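Local coordinates for phosphoinositol-specific phospholipase C (Pseudomonas sp., PDB 5FYP), which probably cleaves phosphatidylinositol lipids between glycerol and phosphate, in a calcium-dependent reaction, at residues D100-S105 and R142-K147; Q152-H157 and K172-A177; S191-L196 and G223-M228. One frame throughout, in Å; residues are numbered along the deposited sequence.

Interaction 1: residues D100-S105 and R142-K147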
loop_
_atom_site.group_PDB
_atom_site.type_symbol
_atom_site.label_atom_id
_atom_site.label_comp_id
_atom_site.label_asym_id
_atom_site.label_seq_id
_atom_site.Cartn_x
_atom_site.Cartn_y
_atom_site.Cartn_z
ATOM N N ASP A 100 10.144 -4.549 -11.291
ATOM C CA ASP A 100 9.763 -3.484 -12.231
ATOM C C ASP A 100 9.682 -2.135 -11.495
ATOM O O ASP A 100 10.128 -1.105 -12.001
ATOM C CB ASP A 100 8.412 -3.779 -12.872
ATOM C CG ASP A 100 8.495 -4.803 -13.980
ATOM O OD1 ASP A 100 9.607 -5.111 -14.443
ATOM O OD2 ASP A 100 7.413 -5.278 -14.361
ATOM N N VAL A 101 9.155 -2.131 -10.276
ATOM C CA VAL A 101 9.074 -0.904 -9.464
ATOM C C VAL A 101 10.473 -0.464 -9.045
ATOM O O VAL A 101 10.819 0.711 -9.133
ATOM C CB VAL A 101 8.149 -1.096 -8.255
ATOM C CG1 VAL A 101 8.113 0.166 -7.417
ATOM C CG2 VAL A 101 6.757 -1.464 -8.731
ATOM N N LYS A 102 11.263 -1.407 -8.572
ATOM C CA LYS A 102 12.629 -1.111 -8.126
ATOM C C LYS A 102 13.450 -0.467 -9.260
ATOM O O LYS A 102 14.139 0.527 -9.078
ATOM C CB LYS A 102 13.260 -2.393 -7.619
ATOM C CG LYS A 102 14.582 -2.203 -6.896
ATOM C CD LYS A 102 15.773 -2.238 -7.790
ATOM C CE LYS A 102 17.029 -2.215 -6.941
ATOM N NZ LYS A 102 18.254 -2.013 -7.732
ATOM N N ASN A 103 13.342 -1.055 -10.448
ATOM C CA ASN A 103 14.053 -0.539 -11.608
ATOM C C ASN A 103 13.581 0.855 -12.020
ATOM O O ASN A 103 14.394 1.707 -12.327
ATOM C CB ASN A 103 13.930 -1.508 -12.778
ATOM C CG ASN A 103 14.702 -2.796 -12.563
ATOM O OD1 ASN A 103 15.675 -2.844 -11.811
ATOM N ND2 ASN A 103 14.263 -3.852 -13.215
ATOM N N TRP A 104 12.265 1.083 -12.013
ATOM C CA TRP A 104 11.748 2.421 -12.313
ATOM C C TRP A 104 12.309 3.411 -11.291
ATOM O O TRP A 104 12.773 4.503 -11.636
ATOM C CB TRP A 104 10.209 2.432 -12.326
ATOM C CG TRP A 104 9.640 3.768 -12.713
ATOM C CD1 TRP A 104 9.196 4.132 -13.954
ATOM C CD2 TRP A 104 9.477 4.918 -11.880
ATOM N NE1 TRP A 104 8.771 5.417 -13.955
ATOM C CE2 TRP A 104 8.946 5.935 -12.696
ATOM C CE3 TRP A 104 9.725 5.190 -10.519
ATOM C CZ2 TRP A 104 8.680 7.210 -12.211
ATOM C CZ3 TRP A 104 9.462 6.456 -10.051
ATOM C CH2 TRP A 104 8.918 7.437 -10.882
ATOM N N SER A 105 12.302 3.019 -10.021
ATOM C CA SER A 105 12.835 3.882 -8.950
ATOM C C SER A 105 14.312 4.246 -9.205
ATOM O O SER A 105 14.689 5.420 -9.140
ATOM C CB SER A 105 12.681 3.202 -7.607
ATOM O OG SER A 105 13.376 3.889 -6.575
ATOM N N ARG A 142 15.003 -7.933 0.043
ATOM C CA ARG A 142 15.997 -8.326 -0.974
ATOM C C ARG A 142 15.818 -7.541 -2.269
ATOM O O ARG A 142 16.777 -7.096 -2.876
ATOM C CB ARG A 142 15.923 -9.821 -1.242
ATOM C CG ARG A 142 16.937 -10.313 -2.238
ATOM C CD ARG A 142 17.069 -11.835 -2.148
ATOM N NE ARG A 142 15.788 -12.514 -2.352
ATOM C CZ ARG A 142 15.172 -12.628 -3.529
ATOM N NH1 ARG A 142 15.698 -12.113 -4.626
ATOM N NH2 ARG A 142 14.009 -13.261 -3.600
ATOM N N VAL A 143 14.566 -7.336 -2.668
ATOM C CA VAL A 143 14.301 -6.571 -3.879
ATOM C C VAL A 143 14.603 -5.083 -3.678
ATOM O O VAL A 143 15.351 -4.487 -4.449
ATOM C CB VAL A 143 12.843 -6.741 -4.342
ATOM C CG1 VAL A 143 12.512 -5.788 -5.484
ATOM C CG2 VAL A 143 12.595 -8.170 -4.783
ATOM N N PHE A 144 14.045 -4.479 -2.635
ATOM C CA PHE A 144 14.079 -3.022 -2.491
ATOM C C PHE A 144 15.241 -2.464 -1.696
ATOM O O PHE A 144 15.553 -1.289 -1.853
ATOM C CB PHE A 144 12.767 -2.513 -1.891
ATOM C CG PHE A 144 11.591 -2.683 -2.821
ATOM C CD1 PHE A 144 11.490 -1.885 -3.946
ATOM C CD2 PHE A 144 10.610 -3.620 -2.584
ATOM C CE1 PHE A 144 10.445 -2.018 -4.833
ATOM C CE2 PHE A 144 9.558 -3.771 -3.466
ATOM C CZ PHE A 144 9.464 -2.985 -4.601
ATOM N N GLN A 145 15.834 -3.307 -0.848
ATOM C CA GLN A 145 16.943 -2.959 -0.015
ATOM C C GLN A 145 16.641 -1.678 0.756
ATOM O O GLN A 145 15.568 -1.523 1.357
ATOM C CB GLN A 145 18.182 -2.872 -0.917
ATOM C CG GLN A 145 18.541 -4.168 -1.627
ATOM N N GLY A 146 17.484 -0.680 0.622
ATOM C CA GLY A 146 17.318 0.517 1.393
ATOM C C GLY A 146 16.259 1.466 0.917
ATOM O O GLY A 146 16.085 2.510 1.525
ATOM N N LYS A 147 15.521 1.124 -0.155
ATOM C CA LYS A 147 14.463 2.016 -0.631
ATOM C C LYS A 147 13.263 2.066 0.301
ATOM O O LYS A 147 12.481 2.993 0.231
ATOM C CB LYS A 147 13.983 1.618 -2.023
ATOM C CG LYS A 147 15.008 1.807 -3.115
ATOM C CD LYS A 147 14.449 1.331 -4.461
ATOM C CE LYS A 147 15.473 1.375 -5.596
ATOM N NZ LYS A 147 15.880 2.768 -5.928
#
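The polar part of this contact is one hydrogen bond, from K147 NZ to S105 OG at 2.8 Å. S105 OG is also hydrogen-bonded to H111 NE2, and K147 NZ forms a salt bridge with D106 OD1, so the ammonium is shared between a hydroxyl and a carboxylate. Within helix 94-107 the same carboxylate pairs with K102 NZ through D106 OD2.

Aliphatic packing accompanies these bonds. The two lysine chains meet at about a right angle, with K102 CG 3.9 Å from K147 CE. K102 CG, anti to the backbone N (chi1 -170°), lies 3.4 Å from V143 O; the bend at chi2 then turns the rest of the chain.

The aromatic contribution comes from F144. Its CE1 touches K102 CB at 4.0 Å, while V101 CG1 meets the ring at its edge. F144 continues inward to L116, V184 and L186, joining helices 94-107 and 133-144 to the sheet beneath.

The contact thus passes from apolar packing around F144 to a charged cluster at the lysine ends. K102 NZ and K147 NZ are 5.6 Å apart, and the repulsion expected between them is probably offset by D106, whose two oxygens pair with one lysine each.

Interaction 2: residues Q152-H157 and K172-A177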
loop_
_atom_site.group_PDB
_atom_site.type_symbol
_atom_site.label_atom_id
_atom_site.label_comp_id
_atom_site.label_asym_id
_atom_site.label_seq_id
_atom_site.Cartn_x
_atom_site.Cartn_y
_atom_site.Cartn_z
ATOM N N GLN A 152 8.504 0.974 11.552
ATOM C CA GLN A 152 9.463 1.451 12.539
ATOM C C GLN A 152 10.064 2.808 12.163
ATOM O O GLN A 152 10.353 3.625 13.026
ATOM C CB GLN A 152 10.560 0.426 12.718
ATOM C CG GLN A 152 11.656 0.839 13.690
ATOM C CD GLN A 152 11.139 1.023 15.097
ATOM O OE1 GLN A 152 10.842 0.051 15.755
ATOM N NE2 GLN A 152 11.067 2.262 15.574
ATOM N N ASP A 153 10.292 3.038 10.874
ATOM C CA ASP A 153 10.806 4.331 10.447
ATOM C C ASP A 153 9.835 5.443 10.807
ATOM O O ASP A 153 10.224 6.519 11.261
ATOM C CB ASP A 153 11.094 4.315 8.961
ATOM C CG ASP A 153 12.102 3.247 8.577
ATOM O OD1 ASP A 153 13.047 2.963 9.369
ATOM O OD2 ASP A 153 11.989 2.719 7.439
ATOM N N LEU A 154 8.536 5.206 10.574
ATOM C CA LEU A 154 7.516 6.175 10.929
ATOM C C LEU A 154 7.465 6.378 12.432
ATOM O O LEU A 154 7.364 7.494 12.925
ATOM C CB LEU A 154 6.174 5.728 10.389
ATOM C CG LEU A 154 5.000 6.665 10.725
ATOM C CD1 LEU A 154 5.174 8.064 10.174
ATOM C CD2 LEU A 154 3.724 6.022 10.217
ATOM N N ALA A 155 7.539 5.282 13.172
ATOM C CA ALA A 155 7.502 5.331 14.638
ATOM C C ALA A 155 8.636 6.184 15.192
ATOM O O ALA A 155 8.424 7.058 16.042
ATOM C CB ALA A 155 7.530 3.925 15.198
ATOM N N THR A 156 9.836 5.970 14.696
ATOM C CA THR A 156 10.955 6.791 15.100
ATOM C C THR A 156 10.705 8.256 14.758
ATOM O O THR A 156 10.980 9.144 15.567
ATOM C CB THR A 156 12.229 6.264 14.450
ATOM O OG1 THR A 156 12.482 4.961 14.979
ATOM C CG2 THR A 156 13.414 7.185 14.704
ATOM N N HIS A 157 10.179 8.529 13.573
ATOM C CA HIS A 157 9.899 9.906 13.166
ATOM C C HIS A 157 9.007 10.638 14.180
ATOM O O HIS A 157 9.251 11.793 14.491
ATOM C CB HIS A 157 9.254 9.955 11.788
ATOM C CG HIS A 157 8.958 11.336 11.335
ATOM N ND1 HIS A 157 9.936 12.207 10.915
ATOM C CD2 HIS A 157 7.791 12.019 11.290
ATOM C CE1 HIS A 157 9.381 13.355 10.588
ATOM N NE2 HIS A 157 8.083 13.273 10.814
ATOM N N LYS A 172 -0.051 13.950 14.750
ATOM C CA LYS A 172 1.335 13.960 14.265
ATOM C C LYS A 172 1.388 13.973 12.733
ATOM O O LYS A 172 0.524 13.506 12.003
ATOM C CB LYS A 172 2.117 12.771 14.854
ATOM C CG LYS A 172 2.430 12.862 16.383
ATOM C CD LYS A 172 3.745 13.591 16.657
ATOM C CE LYS A 172 4.265 13.578 18.077
ATOM N NZ LYS A 172 3.228 13.542 19.114
ATOM N N SER A 173 2.495 14.491 12.242
ATOM C CA SER A 173 2.785 14.532 10.810
ATOM C C SER A 173 3.758 13.429 10.425
ATOM O O SER A 173 4.789 13.199 11.082
ATOM C CB SER A 173 3.418 15.875 10.438
ATOM O OG SER A 173 2.507 16.907 10.660
ATOM N N TRP A 174 3.442 12.746 9.328
ATOM C CA TRP A 174 4.440 11.889 8.675
ATOM C C TRP A 174 5.564 12.759 8.102
ATOM O O TRP A 174 5.380 13.962 7.891
ATOM C CB TRP A 174 3.790 11.106 7.533
ATOM C CG TRP A 174 2.832 10.034 7.954
ATOM C CD1 TRP A 174 1.789 10.139 8.830
ATOM C CD2 TRP A 174 2.790 8.686 7.449
ATOM N NE1 TRP A 174 1.120 8.936 8.919
ATOM C CE2 TRP A 174 1.708 8.032 8.078
ATOM C CE3 TRP A 174 3.568 7.960 6.527
ATOM C CZ2 TRP A 174 1.403 6.711 7.836
ATOM C CZ3 TRP A 174 3.258 6.645 6.287
ATOM C CH2 TRP A 174 2.202 6.026 6.963
ATOM N N PRO A 175 6.704 12.135 7.735
ATOM C CA PRO A 175 7.675 12.870 6.931
ATOM C C PRO A 175 7.019 13.411 5.658
ATOM O O PRO A 175 6.018 12.872 5.145
ATOM C CB PRO A 175 8.738 11.812 6.606
ATOM C CG PRO A 175 8.578 10.777 7.697
ATOM C CD PRO A 175 7.103 10.738 7.927
ATOM N N THR A 176 7.605 14.477 5.140
ATOM C CA THR A 176 7.073 15.099 3.927
ATOM C C THR A 176 7.405 14.270 2.706
ATOM O O THR A 176 8.290 13.393 2.738
ATOM C CB THR A 176 7.611 16.530 3.702
ATOM O OG1 THR A 176 9.008 16.416 3.489
ATOM C CG2 THR A 176 7.298 17.440 4.896
ATOM N N ALA A 177 6.741 14.553 1.595
ATOM C CA ALA A 177 7.124 13.912 0.332
ATOM C C ALA A 177 8.599 14.164 0.008
ATOM O O ALA A 177 9.286 13.249 -0.448
ATOM C CB ALA A 177 6.217 14.315 -0.788
#
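The carbonyl oxygen S173 O faces the edge of the H157 imidazole and lies in the plane of the ring, 3.2 Å from H157 CD2 and 3.3 Å from H157 NE2. The next two residues of the loop meet other surfaces of the helix. P175 lies across the imidazole: its CG sits over the centre of the H157 ring at 3.7 Å, only 9° off the normal, a CH-pi contact. H157 CG is anti to the backbone N (chi1 -180°), which carries the imidazole out from the helix to the loop.

The second CH-pi contact is made by L154, whose side chain crosses that of W174 at about a right angle. L154 CD2 stands 3.5 Å from the centroid of the six-membered ring of W174, offset toward the rim above CZ2, while L154 CD1 lies 3.7 Å from W174 CD2. L154 CD1 also reaches P175 CD, at 4.0 Å. An alanine in place of W174 would probably open a gap against both L154 methyls and leave S256 O without its indole N-H donor.

Helix 151-158 also packs through L154 on L165 of helix 165-168. The loop that follows that helix is tied by backbone bonds to F17 and T15, ahead of strand 20-25, and through W174 to S256, just before strand 258-262, so the contact brings a helical layer against segments leading into barrel strands.

Interaction 3: residues S191-L196 and G223-M228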
loop_
_atom_site.group_PDB
_atom_site.type_symbol
_atom_site.label_atom_id
_atom_site.label_comp_id
_atom_site.label_asym_id
_atom_site.label_seq_id
_atom_site.Cartn_x
_atom_site.Cartn_y
_atom_site.Cartn_z
ATOM N N SER A 191 -8.663 -9.832 2.556
ATOM C CA SER A 191 -10.085 -9.771 2.921
ATOM C C SER A 191 -10.321 -9.967 4.417
ATOM O O SER A 191 -11.319 -9.485 4.955
ATOM C CB SER A 191 -10.883 -10.792 2.124
ATOM O OG SER A 191 -10.594 -12.105 2.521
ATOM N N GLU A 192 -9.411 -10.670 5.076
ATOM C CA GLU A 192 -9.528 -11.018 6.508
ATOM C C GLU A 192 -8.445 -10.313 7.303
ATOM O O GLU A 192 -7.250 -10.580 7.115
ATOM C CB GLU A 192 -9.371 -12.516 6.703
ATOM C CG GLU A 192 -10.383 -13.347 5.969
ATOM C CD GLU A 192 -10.005 -14.813 5.937
ATOM O OE1 GLU A 192 -9.406 -15.309 6.884
ATOM O OE2 GLU A 192 -10.368 -15.491 4.982
ATOM N N ASN A 193 -8.876 -9.456 8.224
ATOM C CA ASN A 193 -7.895 -8.779 9.069
ATOM C C ASN A 193 -7.050 -9.755 9.880
ATOM O O ASN A 193 -5.937 -9.388 10.290
ATOM C CB ASN A 193 -8.589 -7.790 9.993
ATOM C CG ASN A 193 -9.166 -6.588 9.268
ATOM O OD1 ASN A 193 -8.775 -6.290 8.144
ATOM N ND2 ASN A 193 -10.067 -5.884 9.924
ATOM N N GLN A 194 -7.544 -10.963 10.137
ATOM C CA GLN A 194 -6.748 -11.973 10.811
ATOM C C GLN A 194 -5.376 -12.173 10.149
ATOM O O GLN A 194 -4.402 -12.398 10.860
ATOM C CB GLN A 194 -7.517 -13.306 10.817
ATOM C CG GLN A 194 -8.705 -13.384 11.739
ATOM C CD GLN A 194 -10.003 -12.757 11.248
ATOM O OE1 GLN A 194 -10.083 -12.050 10.181
ATOM N NE2 GLN A 194 -11.054 -12.965 12.051
ATOM N N LYS A 195 -5.310 -12.123 8.817
ATOM C CA LYS A 195 -4.030 -12.339 8.156
ATOM C C LYS A 195 -3.054 -11.202 8.417
ATOM O O LYS A 195 -1.844 -11.421 8.470
ATOM C CB LYS A 195 -4.195 -12.583 6.650
ATOM C CG LYS A 195 -4.465 -14.028 6.254
ATOM C CD LYS A 195 -5.682 -14.661 6.862
ATOM C CE LYS A 195 -5.925 -16.054 6.289
ATOM N NZ LYS A 195 -7.051 -16.762 6.920
ATOM N N LEU A 196 -3.571 -9.987 8.570
ATOM C CA LEU A 196 -2.752 -8.845 8.935
ATOM C C LEU A 196 -2.278 -8.973 10.386
ATOM O O LEU A 196 -1.142 -8.636 10.703
ATOM C CB LEU A 196 -3.514 -7.529 8.730
ATOM C CG LEU A 196 -3.567 -6.998 7.294
ATOM C CD1 LEU A 196 -3.910 -7.964 6.219
ATOM C CD2 LEU A 196 -4.459 -5.791 7.250
ATOM N N GLY A 223 -8.949 1.367 18.047
ATOM C CA GLY A 223 -9.171 0.418 19.124
ATOM C C GLY A 223 -8.682 -0.964 18.772
ATOM O O GLY A 223 -7.730 -1.113 17.994
ATOM N N LYS A 224 -9.304 -1.965 19.363
ATOM C CA LYS A 224 -9.041 -3.347 18.975
ATOM C C LYS A 224 -9.725 -3.551 17.618
ATOM O O LYS A 224 -10.953 -3.524 17.512
ATOM C CB LYS A 224 -9.557 -4.358 19.991
ATOM C CG LYS A 224 -9.294 -5.795 19.533
ATOM C CD LYS A 224 -10.130 -6.827 20.250
ATOM C CE LYS A 224 -10.117 -8.178 19.538
ATOM N NZ LYS A 224 -10.576 -8.110 18.096
ATOM N N VAL A 225 -8.897 -3.688 16.590
ATOM C CA VAL A 225 -9.398 -3.798 15.226
ATOM C C VAL A 225 -10.136 -5.124 15.068
ATOM O O VAL A 225 -9.700 -6.157 15.590
ATOM C CB VAL A 225 -8.204 -3.707 14.262
ATOM C CG1 VAL A 225 -8.611 -3.939 12.820
ATOM C CG2 VAL A 225 -7.499 -2.367 14.394
ATOM N N SER A 226 -11.249 -5.107 14.339
ATOM C CA SER A 226 -12.002 -6.320 14.079
ATOM C C SER A 226 -11.098 -7.374 13.469
ATOM O O SER A 226 -10.333 -7.102 12.535
ATOM C CB SER A 226 -13.123 -6.023 13.095
ATOM O OG SER A 226 -13.951 -4.986 13.591
ATOM N N GLY A 227 -11.132 -8.581 14.028
ATOM C CA GLY A 227 -10.339 -9.666 13.518
ATOM C C GLY A 227 -8.876 -9.672 13.908
ATOM O O GLY A 227 -8.131 -10.537 13.433
ATOM N N MET A 228 -8.432 -8.718 14.738
ATOM C CA MET A 228 -7.028 -8.630 15.148
ATOM C C MET A 228 -6.911 -8.632 16.651
ATOM O O MET A 228 -7.809 -8.230 17.397
ATOM C CB MET A 228 -6.324 -7.393 14.593
ATOM C CG MET A 228 -6.541 -7.212 13.080
ATOM S SD MET A 228 -5.135 -6.490 12.211
ATOM C CE MET A 228 -4.889 -5.022 13.184
#
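N193 and S226 make the central bond of this contact: N193 ND2 donates to S226 O at 2.9 Å, with an N-H...O angle of 159°. The oxygen lies in the plane of the N193 amide, whereas the donor is tilted 25° from the carbonyl plane of S226. N193 CB approaches the same oxygen and also packs against M228 CG at 3.7 Å. The bent M228 chain then runs past the start of helix 193-203, with M228 SD 3.6 Å from N193 O and 4.0 Å from L196 CB.

Q194 deals with the neighbouring peptide. Its CA approaches G227 O at 3.3 Å in a CA-H...O contact. A bend at chi2 (80°) brings Q194 CD back to the loop, and Q194 NE2 then lies 3.7 Å from G227 CA. A side chain at G227 would run into Q194 OE1 and N193 CB, and the positive phi of this residue is likewise readily adopted by glycine.

Both partners of the central bond are held from behind. Residues V225 to M228 form a type II beta turn closed by M228 N to V225 O, and S226 O, the acceptor for N193, belongs to its central peptide. K224 NZ braces the turn through a 2.9 Å bond to M228 O. Farther out, D220 and N219 bind S226 N and S226 OG. On the helix side, N193 OD1 is bonded to V214 N. Separately, a salt bridge between E192 and K195 links residues at the beginning of the helix.

With one end of its carboxamide on V214 and the other on S226, N193 is fixed in rotation and bridges two loops. The polar link across the contact is thus between neutral groups, an amide N-H and a carbonyl, and M228 adds apolar packing against N193 CB and L196 CB.

The three contacts follow one another along the chain without touching. Interactions 1 and 2 come closest, with nearest atoms about 7 Å apart, and are borne by the successive helices 133-144 and 151-158. Interaction 3 lies farther off: its centre is about 29 Å from that of interaction 1, on the opposite side of the chain's centre, and about 23 Å from that of interaction 2. Together they pack peripheral helices and loops around the barrel-type core. The calcium ion is bound by N27, E48, D50 and D119; D119 lies on strand 114-120, which interaction 1 packs against. In interaction 3, the L196 side chain is about 12 Å from the ion.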